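Local coordinates for protein shikimate dehydrogenase (Listeria monocytogenes, PDB 3TNL) that probably catalyses the reversible NADPH-linked reduction of 3-dehydroshikimate to shikimate, the fourth step of the chorismate pathway leading to the aromatic amino acids, at residues B[104-115]-B[124-135]; B[162-171]-B[190-201]. All blocks are in the same frame, centred on the assembly; numbering follows the deposited sequence. Where two conformers were deposited one is given.

Contact 1: B[104-115]-B[124-135]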
loop_
_atom_site.group_PDB
_atom_site.type_symbol
_atom_site.label_atom_id
_atom_site.label_comp_id
_atom_site.label_asym_id
_atom_site.label_seq_id
_atom_site.Cartn_x
_atom_site.Cartn_y
_atom_site.Cartn_z
ATOM N N ILE B 104 -9.706 14.770 9.720
ATOM C CA ILE B 104 -9.596 14.324 8.310
ATOM C C ILE B 104 -10.646 14.921 7.392
ATOM O O ILE B 104 -10.375 15.087 6.214
ATOM C CB ILE B 104 -9.479 12.797 8.170
ATOM C CG1 ILE B 104 -8.956 12.413 6.773
ATOM C CG2 ILE B 104 -10.782 12.117 8.516
ATOM C CD1 ILE B 104 -8.736 10.892 6.598
ATOM N N HIS B 105 -11.816 15.276 7.929
ATOM C CA HIS B 105 -12.858 15.837 7.097
ATOM C C HIS B 105 -12.346 17.018 6.283
ATOM O O HIS B 105 -12.846 17.259 5.196
ATOM C CB HIS B 105 -14.067 16.292 7.922
ATOM C CG HIS B 105 -13.765 17.467 8.795
ATOM N ND1 HIS B 105 -13.205 17.341 10.053
ATOM C CD2 HIS B 105 -13.893 18.797 8.569
ATOM C CE1 HIS B 105 -13.031 18.546 10.571
ATOM N NE2 HIS B 105 -13.421 19.444 9.684
ATOM N N LYS B 106 -11.361 17.755 6.803
ATOM C CA LYS B 106 -10.755 18.902 6.109
ATOM C C LYS B 106 -10.237 18.558 4.712
ATOM O O LYS B 106 -10.200 19.402 3.808
ATOM C CB LYS B 106 -9.512 19.422 6.878
ATOM C CG LYS B 106 -9.672 19.874 8.342
ATOM C CD LYS B 106 -8.240 20.124 8.946
ATOM C CE LYS B 106 -8.176 20.109 10.488
ATOM N NZ LYS B 106 -8.878 21.226 11.150
ATOM N N TYR B 107 -9.823 17.306 4.553
ATOM C CA TYR B 107 -9.174 16.836 3.350
ATOM C C TYR B 107 -10.044 15.947 2.484
ATOM O O TYR B 107 -9.552 15.426 1.476
ATOM C CB TYR B 107 -7.877 16.079 3.733
ATOM C CG TYR B 107 -7.015 16.888 4.669
ATOM C CD1 TYR B 107 -6.613 18.163 4.300
ATOM C CD2 TYR B 107 -6.613 16.402 5.911
ATOM C CE1 TYR B 107 -5.844 18.928 5.137
ATOM C CE2 TYR B 107 -5.830 17.179 6.762
ATOM C CZ TYR B 107 -5.478 18.445 6.360
ATOM O OH TYR B 107 -4.694 19.254 7.155
ATOM N N LEU B 108 -11.317 15.781 2.869
ATOM C CA LEU B 108 -12.259 14.967 2.125
ATOM C C LEU B 108 -13.215 15.835 1.340
ATOM O O LEU B 108 -13.208 17.079 1.465
ATOM C CB LEU B 108 -13.017 14.054 3.089
ATOM C CG LEU B 108 -12.181 13.193 4.055
ATOM C CD1 LEU B 108 -13.081 12.286 4.910
ATOM C CD2 LEU B 108 -11.129 12.358 3.299
ATOM N N ASP B 109 -14.036 15.211 0.523
ATOM C CA ASP B 109 -14.963 15.933 -0.340
ATOM C C ASP B 109 -16.411 15.854 0.116
ATOM O O ASP B 109 -17.180 16.820 -0.096
ATOM C CB ASP B 109 -14.845 15.396 -1.767
ATOM C CG ASP B 109 -13.424 15.453 -2.264
ATOM O OD1 ASP B 109 -12.838 16.572 -2.210
ATOM O OD2 ASP B 109 -12.872 14.422 -2.701
ATOM N N LYS B 110 -16.804 14.726 0.718
ATOM C CA LYS B 110 -18.176 14.507 1.172
ATOM C C LYS B 110 -18.170 13.707 2.474
ATOM O O LYS B 110 -17.200 12.999 2.765
ATOM C CB LYS B 110 -18.970 13.697 0.139
ATOM C CG LYS B 110 -19.207 14.392 -1.197
ATOM C CD LYS B 110 -20.151 13.554 -2.079
ATOM C CE LYS B 110 -20.514 14.298 -3.351
ATOM N NZ LYS B 110 -21.270 15.557 -3.056
ATOM N N LEU B 111 -19.269 13.778 3.214
ATOM C CA LEU B 111 -19.428 13.029 4.478
ATOM C C LEU B 111 -20.801 12.402 4.546
ATOM O O LEU B 111 -21.791 12.970 4.043
ATOM C CB LEU B 111 -19.287 13.956 5.684
ATOM C CG LEU B 111 -17.990 14.758 5.862
ATOM C CD1 LEU B 111 -18.153 15.753 6.994
ATOM C CD2 LEU B 111 -16.824 13.771 6.125
ATOM N N SER B 112 -20.895 11.230 5.150
ATOM C CA SER B 112 -22.188 10.629 5.405
ATOM C C SER B 112 -22.891 11.512 6.467
ATOM O O SER B 112 -22.248 12.314 7.145
ATOM C CB SER B 112 -22.034 9.217 5.963
ATOM O OG SER B 112 -21.484 9.246 7.271
ATOM N N PRO B 113 -24.207 11.355 6.632
ATOM C CA PRO B 113 -24.868 12.165 7.653
ATOM C C PRO B 113 -24.304 11.997 9.065
ATOM O O PRO B 113 -24.125 12.988 9.767
ATOM C CB PRO B 113 -26.318 11.687 7.591
ATOM C CG PRO B 113 -26.488 11.249 6.184
ATOM C CD PRO B 113 -25.170 10.633 5.786
ATOM N N ALA B 114 -24.002 10.780 9.478
ATOM C CA ALA B 114 -23.481 10.545 10.811
ATOM C C ALA B 114 -22.064 11.073 10.959
ATOM O O ALA B 114 -21.703 11.607 12.002
ATOM C CB ALA B 114 -23.535 9.065 11.145
ATOM N N ALA B 115 -21.234 10.926 9.916
ATOM C CA ALA B 115 -19.884 11.455 9.991
ATOM C C ALA B 115 -19.917 12.956 10.182
ATOM O O ALA B 115 -19.119 13.526 10.948
ATOM C CB ALA B 115 -19.069 11.094 8.756
ATOM N N VAL B 124 -12.936 5.934 4.820
ATOM C CA VAL B 124 -12.982 6.745 3.634
ATOM C C VAL B 124 -13.086 5.855 2.410
ATOM O O VAL B 124 -12.496 4.770 2.369
ATOM C CB VAL B 124 -11.704 7.631 3.499
ATOM C CG1 VAL B 124 -11.739 8.479 2.208
ATOM C CG2 VAL B 124 -11.560 8.582 4.719
ATOM N N VAL B 125 -13.853 6.314 1.420
ATOM C CA VAL B 125 -13.975 5.615 0.129
ATOM C C VAL B 125 -13.788 6.646 -0.974
ATOM O O VAL B 125 -14.161 7.810 -0.822
ATOM C CB VAL B 125 -15.301 4.822 -0.009
ATOM C CG1 VAL B 125 -16.520 5.756 0.056
ATOM C CG2 VAL B 125 -15.339 4.016 -1.289
ATOM N N ASN B 126 -13.145 6.205 -2.048
ATOM C CA ASN B 126 -12.817 7.021 -3.203
ATOM C C ASN B 126 -13.613 6.576 -4.432
ATOM O O ASN B 126 -13.531 5.395 -4.812
ATOM C CB ASN B 126 -11.339 6.830 -3.477
ATOM C CG ASN B 126 -10.807 7.755 -4.560
ATOM O OD1 ASN B 126 -11.553 8.344 -5.311
ATOM N ND2 ASN B 126 -9.483 7.801 -4.687
ATOM N N ASP B 127 -14.444 7.455 -4.994
ATOM C CA ASP B 127 -15.182 7.168 -6.232
ATOM C C ASP B 127 -14.834 8.230 -7.257
ATOM O O ASP B 127 -15.157 9.398 -7.061
ATOM C CB ASP B 127 -16.687 7.192 -5.988
ATOM C CG ASP B 127 -17.139 6.085 -5.111
ATOM O OD1 ASP B 127 -17.329 4.951 -5.605
ATOM O OD2 ASP B 127 -17.326 6.346 -3.914
ATOM N N ASP B 128 -14.106 7.839 -8.308
ATOM C CA ASP B 128 -13.746 8.766 -9.408
ATOM C C ASP B 128 -13.008 9.979 -8.817
ATOM O O ASP B 128 -13.183 11.106 -9.282
ATOM C CB ASP B 128 -15.064 9.174 -10.120
ATOM C CG ASP B 128 -14.869 9.831 -11.499
ATOM O OD1 ASP B 128 -13.778 9.726 -12.111
ATOM O OD2 ASP B 128 -15.872 10.438 -11.987
ATOM N N GLY B 129 -12.206 9.771 -7.768
ATOM C CA GLY B 129 -11.473 10.872 -7.142
ATOM C C GLY B 129 -12.209 11.691 -6.084
ATOM O O GLY B 129 -11.688 12.670 -5.543
ATOM N N VAL B 130 -13.456 11.347 -5.808
ATOM C CA VAL B 130 -14.218 12.051 -4.781
ATOM C C VAL B 130 -14.141 11.196 -3.526
ATOM O O VAL B 130 -14.476 9.987 -3.560
ATOM C CB VAL B 130 -15.692 12.244 -5.216
ATOM C CG1 VAL B 130 -16.517 12.956 -4.121
ATOM C CG2 VAL B 130 -15.738 13.007 -6.541
ATOM N N LEU B 131 -13.639 11.793 -2.437
ATOM C CA LEU B 131 -13.499 11.066 -1.163
ATOM C C LEU B 131 -14.688 11.335 -0.233
ATOM O O LEU B 131 -14.976 12.492 0.101
ATOM C CB LEU B 131 -12.221 11.488 -0.441
ATOM C CG LEU B 131 -10.909 11.324 -1.180
ATOM C CD1 LEU B 131 -9.770 11.804 -0.261
ATOM C CD2 LEU B 131 -10.702 9.873 -1.641
ATOM N N THR B 132 -15.344 10.270 0.183
ATOM C CA THR B 132 -16.486 10.338 1.124
ATOM C C THR B 132 -16.052 9.690 2.440
ATOM O O THR B 132 -15.516 8.563 2.443
ATOM C CB THR B 132 -17.719 9.588 0.627
ATOM O OG1 THR B 132 -18.062 10.033 -0.691
ATOM C CG2 THR B 132 -18.942 9.833 1.571
ATOM N N GLY B 133 -16.245 10.436 3.529
ATOM C CA GLY B 133 -15.982 10.003 4.875
ATOM C C GLY B 133 -17.237 9.408 5.505
ATOM O O GLY B 133 -18.327 9.988 5.401
ATOM N N HIS B 134 -17.064 8.258 6.129
ATOM C CA HIS B 134 -18.107 7.534 6.822
ATOM C C HIS B 134 -17.650 7.249 8.258
ATOM O O HIS B 134 -16.466 7.341 8.579
ATOM C CB HIS B 134 -18.339 6.171 6.148
ATOM C CG HIS B 134 -18.851 6.253 4.743
ATOM N ND1 HIS B 134 -20.192 6.096 4.435
ATOM C CD2 HIS B 134 -18.214 6.480 3.571
ATOM C CE1 HIS B 134 -20.348 6.235 3.128
ATOM N NE2 HIS B 134 -19.161 6.436 2.575
ATOM N N ILE B 135 -18.597 6.933 9.134
ATOM C CA ILE B 135 -18.307 6.614 10.529
ATOM C C ILE B 135 -18.992 5.275 10.773
ATOM O O ILE B 135 -20.217 5.152 10.628
ATOM C CB ILE B 135 -18.752 7.771 11.482
ATOM C CG1 ILE B 135 -18.304 7.513 12.927
ATOM C CG2 ILE B 135 -20.264 8.027 11.382
ATOM C CD1 ILE B 135 -16.783 7.360 13.133
HETATM O O HOH W 1 -21.407 6.782 8.294
#
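With CG beside its backbone N and anti to the carbonyl carbon (chi1 -55°), Asp-109 carries its carboxylate to the backbone of Leu-131, where OD2 accepts from Leu-131 N at 2.8 Å through the anti lone pair, almost straight at 176°. Ser-112 is turned differently, its OG standing between backbone N and carbonyl carbon (chi1 68°); there it works as an N-cap, accepting from Ala-115 N at 3.1 Å, and it shares a water with Ile-135 N. Between these two side chains the short strand 110-111 runs parallel to strand 130-134 as one of the two edge strands, counted within this chain, of the mixed sheet in the substrate-binding domain. Leu-131 O takes both Asp-109 N and Lys-110 N, Gly-133 N gives to Lys-110 O at 2.8 Å, and Ser-112 N donates to Gly-133 O.

On the face that carries Leu-111, Gly-133 presents bare backbone: Leu-108 CD1 lies 3.7 Å from Gly-133 CA, and Leu-111 CD2 approaches the same atom, so both leucines pack directly on the main chain. The other branch of Leu-108, CD2, packs 3.9 Å from Leu-131 CD1, the two side chains crossing at about a right angle. At the far end Ala-114 CB and Ala-115 lie against Ile-135 CG2 in the conformer given.

A salt bridge from Arg-87 of helix 79-88 also reaches Asp-109 OD2, so one carboxylate oxygen answers a backbone amide and a guanidinium together; this pairing would be expected to favour the charged form of Asp-109.

Contact 2: B[162-171]-B[190-201]. With NAD (nicotinamide-adenine-dinucleotide), chain H.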
loop_
_atom_site.group_PDB
_atom_site.type_symbol
_atom_site.label_atom_id
_atom_site.label_comp_id
_atom_site.label_asym_id
_atom_site.label_seq_id
_atom_site.Cartn_x
_atom_site.Cartn_y
_atom_site.Cartn_z
ATOM N N ALA B 162 -17.770 9.721 26.925
ATOM C CA ALA B 162 -17.883 10.912 26.055
ATOM C C ALA B 162 -16.697 11.100 25.126
ATOM O O ALA B 162 -16.491 12.219 24.589
ATOM C CB ALA B 162 -18.119 12.159 26.878
ATOM N N GLY B 163 -15.929 10.026 24.933
ATOM C CA GLY B 163 -14.844 10.004 23.990
ATOM C C GLY B 163 -15.322 9.595 22.611
ATOM O O GLY B 163 -16.500 9.714 22.277
ATOM N N GLY B 164 -14.411 9.062 21.809
ATOM C CA GLY B 164 -14.759 8.720 20.432
ATOM C C GLY B 164 -15.838 7.673 20.309
ATOM O O GLY B 164 -16.807 7.850 19.562
ATOM N N ALA B 165 -15.678 6.569 21.036
ATOM C CA ALA B 165 -16.634 5.487 20.965
ATOM C C ALA B 165 -18.007 5.914 21.484
ATOM O O ALA B 165 -19.032 5.654 20.838
ATOM C CB ALA B 165 -16.133 4.258 21.759
ATOM N N ALA B 166 -18.045 6.568 22.639
ATOM C CA ALA B 166 -19.316 6.973 23.204
ATOM C C ALA B 166 -20.026 7.957 22.315
ATOM O O ALA B 166 -21.262 7.922 22.203
ATOM C CB ALA B 166 -19.134 7.589 24.602
ATOM N N THR B 167 -19.273 8.890 21.747
ATOM C CA THR B 167 -19.871 9.919 20.885
ATOM C C THR B 167 -20.535 9.295 19.656
ATOM O O THR B 167 -21.686 9.605 19.312
ATOM C CB THR B 167 -18.850 10.994 20.484
ATOM O OG1 THR B 167 -18.305 11.601 21.668
ATOM C CG2 THR B 167 -19.528 12.066 19.628
ATOM N N ALA B 168 -19.825 8.383 19.007
ATOM C CA ALA B 168 -20.345 7.715 17.836
ATOM C C ALA B 168 -21.550 6.845 18.167
ATOM O O ALA B 168 -22.525 6.838 17.422
ATOM C CB ALA B 168 -19.251 6.893 17.174
ATOM N N ILE B 169 -21.509 6.141 19.301
ATOM C CA ILE B 169 -22.608 5.304 19.710
ATOM C C ILE B 169 -23.832 6.141 20.039
ATOM O O ILE B 169 -24.951 5.816 19.618
ATOM C CB ILE B 169 -22.221 4.427 20.949
ATOM C CG1 ILE B 169 -21.272 3.314 20.530
ATOM C CG2 ILE B 169 -23.482 3.793 21.625
ATOM C CD1 ILE B 169 -20.528 2.662 21.701
ATOM N N CYS B 170 -23.630 7.228 20.779
ATOM C CA CYS B 170 -24.786 8.073 21.156
ATOM C C CYS B 170 -25.475 8.683 19.943
ATOM O O CYS B 170 -26.706 8.618 19.836
ATOM C CB CYS B 170 -24.392 9.186 22.103
ATOM S SG CYS B 170 -23.975 8.681 23.781
ATOM N N ILE B 171 -24.679 9.273 19.045
ATOM C CA ILE B 171 -25.205 9.908 17.836
ATOM C C ILE B 171 -25.907 8.883 16.988
ATOM O O ILE B 171 -27.059 9.064 16.602
ATOM C CB ILE B 171 -24.070 10.567 17.013
ATOM C CG1 ILE B 171 -23.518 11.767 17.766
ATOM C CG2 ILE B 171 -24.574 11.031 15.637
ATOM C CD1 ILE B 171 -24.526 12.862 17.971
ATOM N N PHE B 190 -13.382 15.620 28.633
ATOM C CA PHE B 190 -14.406 15.109 27.719
ATOM C C PHE B 190 -15.827 15.590 28.074
ATOM O O PHE B 190 -16.757 15.388 27.286
ATOM C CB PHE B 190 -14.414 13.554 27.709
ATOM C CG PHE B 190 -13.151 12.949 27.151
ATOM C CD1 PHE B 190 -13.034 12.698 25.788
ATOM C CD2 PHE B 190 -12.102 12.657 27.964
ATOM C CE1 PHE B 190 -11.881 12.149 25.258
ATOM C CE2 PHE B 190 -10.941 12.068 27.446
ATOM C CZ PHE B 190 -10.831 11.847 26.089
ATOM N N TYR B 191 -16.022 16.182 29.258
ATOM C CA TYR B 191 -17.387 16.571 29.685
ATOM C C TYR B 191 -17.974 17.566 28.707
ATOM O O TYR B 191 -19.160 17.479 28.364
ATOM C CB TYR B 191 -17.417 17.120 31.130
ATOM C CG TYR B 191 -18.781 17.098 31.797
ATOM C CD1 TYR B 191 -19.631 18.210 31.762
ATOM C CD2 TYR B 191 -19.244 15.944 32.439
ATOM C CE1 TYR B 191 -20.893 18.166 32.387
ATOM C CE2 TYR B 191 -20.480 15.921 33.078
ATOM C CZ TYR B 191 -21.304 17.009 33.027
ATOM O OH TYR B 191 -22.550 16.938 33.656
ATOM N N ALA B 192 -17.168 18.523 28.272
ATOM C CA ALA B 192 -17.631 19.506 27.283
ATOM C C ALA B 192 -18.052 18.883 25.947
ATOM O O ALA B 192 -18.973 19.359 25.281
ATOM C CB ALA B 192 -16.591 20.604 27.063
ATOM N N ASN B 193 -17.384 17.812 25.546
ATOM C CA ASN B 193 -17.751 17.106 24.334
ATOM C C ASN B 193 -19.117 16.446 24.528
ATOM O O ASN B 193 -19.949 16.423 23.637
ATOM C CB ASN B 193 -16.739 16.020 23.982
ATOM C CG ASN B 193 -17.054 15.376 22.664
ATOM O OD1 ASN B 193 -17.225 16.077 21.647
ATOM N ND2 ASN B 193 -17.169 14.038 22.658
ATOM N N ALA B 194 -19.346 15.873 25.710
ATOM C CA ALA B 194 -20.648 15.258 25.974
ATOM C C ALA B 194 -21.759 16.330 25.916
ATOM O O ALA B 194 -22.876 16.051 25.453
ATOM C CB ALA B 194 -20.660 14.537 27.335
ATOM N N GLU B 195 -21.454 17.546 26.383
ATOM C CA GLU B 195 -22.449 18.650 26.341
ATOM C C GLU B 195 -22.785 18.945 24.866
ATOM O O GLU B 195 -23.946 19.154 24.510
ATOM C CB GLU B 195 -21.950 19.877 27.086
ATOM C CG GLU B 195 -21.892 19.702 28.592
ATOM C CD GLU B 195 -21.238 20.896 29.310
ATOM O OE1 GLU B 195 -20.173 21.348 28.861
ATOM O OE2 GLU B 195 -21.776 21.345 30.350
ATOM N N LYS B 196 -21.767 18.942 24.013
ATOM C CA LYS B 196 -21.998 19.136 22.576
ATOM C C LYS B 196 -22.840 17.996 21.977
ATOM O O LYS B 196 -23.766 18.234 21.188
ATOM C CB LYS B 196 -20.668 19.296 21.823
ATOM C CG LYS B 196 -20.040 20.694 21.978
ATOM C CD LYS B 196 -18.939 20.955 20.923
ATOM C CE LYS B 196 -17.759 19.999 21.010
ATOM N NZ LYS B 196 -16.700 20.341 19.990
ATOM N N THR B 197 -22.571 16.750 22.384
ATOM C CA THR B 197 -23.334 15.617 21.905
ATOM C C THR B 197 -24.824 15.754 22.279
ATOM O O THR B 197 -25.702 15.474 21.464
ATOM C CB THR B 197 -22.741 14.351 22.451
ATOM O OG1 THR B 197 -21.404 14.228 21.929
ATOM C CG2 THR B 197 -23.582 13.115 22.091
ATOM N N VAL B 198 -25.091 16.148 23.514
ATOM C CA VAL B 198 -26.460 16.375 23.957
ATOM C C VAL B 198 -27.164 17.408 23.065
ATOM O O VAL B 198 -28.304 17.190 22.667
ATOM C CB VAL B 198 -26.499 16.816 25.427
ATOM C CG1 VAL B 198 -27.900 17.353 25.811
ATOM C CG2 VAL B 198 -26.096 15.622 26.325
ATOM N N GLU B 199 -26.489 18.537 22.796
ATOM C CA GLU B 199 -27.037 19.617 21.977
ATOM C C GLU B 199 -27.346 19.095 20.570
ATOM O O GLU B 199 -28.425 19.359 20.033
ATOM C CB GLU B 199 -26.041 20.777 21.975
ATOM C CG GLU B 199 -26.457 22.091 21.369
ATOM C CD GLU B 199 -25.337 23.136 21.496
ATOM O OE1 GLU B 199 -25.573 24.310 21.136
ATOM O OE2 GLU B 199 -24.216 22.783 21.968
ATOM N N LYS B 200 -26.414 18.348 19.987
ATOM C CA LYS B 200 -26.617 17.756 18.653
ATOM C C LYS B 200 -27.805 16.804 18.607
ATOM O O LYS B 200 -28.644 16.860 17.703
ATOM C CB LYS B 200 -25.377 16.972 18.218
ATOM C CG LYS B 200 -24.147 17.784 17.900
ATOM C CD LYS B 200 -22.982 16.859 17.649
ATOM C CE LYS B 200 -21.687 17.572 17.325
ATOM N NZ LYS B 200 -20.559 16.589 17.293
ATOM N N ILE B 201 -27.877 15.879 19.553
ATOM C CA ILE B 201 -28.968 14.952 19.559
ATOM C C ILE B 201 -30.331 15.646 19.719
ATOM O O ILE B 201 -31.288 15.336 18.997
ATOM C CB ILE B 201 -28.761 13.898 20.675
ATOM C CG1 ILE B 201 -27.530 13.057 20.319
ATOM C CG2 ILE B 201 -30.026 13.052 20.855
ATOM C CD1 ILE B 201 -27.072 12.028 21.394
HETATM P PA NAD H . -11.391 8.250 24.508
HETATM O O1A NAD H . -9.969 8.491 25.011
HETATM O O2A NAD H . -11.848 8.986 23.263
HETATM O O5B NAD H . -12.419 8.482 25.738
HETATM C C5B NAD H . -12.194 8.011 27.067
HETATM C C4B NAD H . -13.507 8.061 27.857
HETATM O O4B NAD H . -13.330 7.368 29.104
HETATM C C3B NAD H . -13.876 9.468 28.284
HETATM O O3B NAD H . -15.322 9.541 28.374
HETATM C C2B NAD H . -13.293 9.621 29.669
HETATM O O2B NAD H . -13.998 10.552 30.480
HETATM C C1B NAD H . -13.476 8.222 30.218
HETATM N N9A NAD H . -12.563 7.797 31.286
HETATM C C8A NAD H . -11.269 7.441 31.113
HETATM N N7A NAD H . -10.755 7.038 32.294
HETATM C C5A NAD H . -11.713 7.112 33.251
HETATM C C6A NAD H . -11.822 6.852 34.602
HETATM N N6A NAD H . -10.778 6.372 35.285
HETATM N N1A NAD H . -13.004 7.024 35.232
HETATM C C2A NAD H . -14.083 7.502 34.563
HETATM N N3A NAD H . -14.058 7.786 33.242
HETATM C C4A NAD H . -12.908 7.605 32.554
HETATM O O3 NAD H . -11.507 6.667 24.313
HETATM P PN NAD H . -12.372 5.874 23.214
HETATM O O1N NAD H . -11.649 5.781 21.893
HETATM O O2N NAD H . -13.822 6.359 23.261
HETATM O O5D NAD H . -12.329 4.356 23.754
HETATM C C5D NAD H . -12.947 4.054 25.000
HETATM C C4D NAD H . -12.980 2.540 25.059
HETATM O O4D NAD H . -13.680 2.035 23.909
HETATM C C3D NAD H . -11.580 1.949 24.998
HETATM O O3D NAD H . -11.464 0.956 26.022
HETATM C C2D NAD H . -11.487 1.325 23.615
HETATM O O2D NAD H . -10.560 0.218 23.556
HETATM C C1D NAD H . -12.937 0.931 23.362
HETATM N N1N NAD H . -13.342 0.797 21.960
HETATM C C2N NAD H . -13.852 -0.370 21.526
HETATM C C3N NAD H . -14.264 -0.520 20.206
HETATM C C7N NAD H . -14.836 -1.803 19.697
HETATM O O7N NAD H . -14.800 -1.955 18.477
HETATM N N7N NAD H . -15.381 -2.692 20.555
HETATM C C4N NAD H . -14.137 0.564 19.323
HETATM C C5N NAD H . -13.611 1.762 19.797
HETATM C C6N NAD H . -13.211 1.859 21.130
HETATM O O HOH W 2 -20.058 12.647 23.628
#
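Ala-162 and Phe-190 face each other where the glycine-rich turn of a Rossmann fold, of the GxGxxA type, meets the start of the next helix. The two helices, 164-171 and 191-201, then run side by side at 10° with their axes 10.5 Å apart, a textbook case of parallel helices on one face of a dinucleotide-binding sheet. Ala-162 sets its CB 3.5 Å from Ala-194 CB, offers its N to the adenosine ribose O3B of NAD, and gives its O to Asn-193 ND2 in a bond of 2.7 Å that lies close to the amide plane of the asparagine.

Gly-163, the N-cap, brings its CA against Phe-190 CD1 and close to NAD O2A. One face of the phenylalanine ring is in turn covered by NAD C3B, the ribose carbon offset toward the ring's rim. Gly-164 N and Ala-165 N follow at the helix start, donating to O2A and O2N, one phosphate each, so that the amino-terminal end of the helix would favour the negative diphosphate.

One turn on, Thr-167 links cofactor loop and second helix. Its OG1, beside the backbone N (chi1 -58°), donates to Gly-163 O at 2.7 Å from above the carbonyl plane, while Thr-167 N reaches the same oxygen from the opposite face. Asn-193 ND2 adds a weak bond to OG1. Water 2 bridges the two threonines, donating to Thr-167 OG1 at 2.8 Å and lying 2.7 Å from Thr-197 OG1. Farther along, Cys-170 CB packs against Thr-197 CG2 and Ile-201 CD1, and in the conformer given Ile-171 CD1 rests 3.8 Å from Ile-201 CG1.

Overall arrangement
Contact 1 belongs to the substrate-binding half of the enzyme and contact 2 to the nucleotide-binding half; their centres stand 21 Å apart and their nearest atoms about 4 Å, without touching. Helix 113-118 joins them: it begins within contact 1, where Ala-114 meets Gln-172 and Leu-175 of helix 164-175, and farther on Leu-117 and Val-118 lie against Ile-171, while Leu-117 O accepts from Lys-200 NZ. Toward the active site, the side chain of Ile-135 is about 3 Å from that of Asp-137, inferred to bind shikimate, and about 9 Å from NAD. Contact 2 holds the cofactor directly, with the side chain of Thr-167 about 8 Å from that of Asp-137.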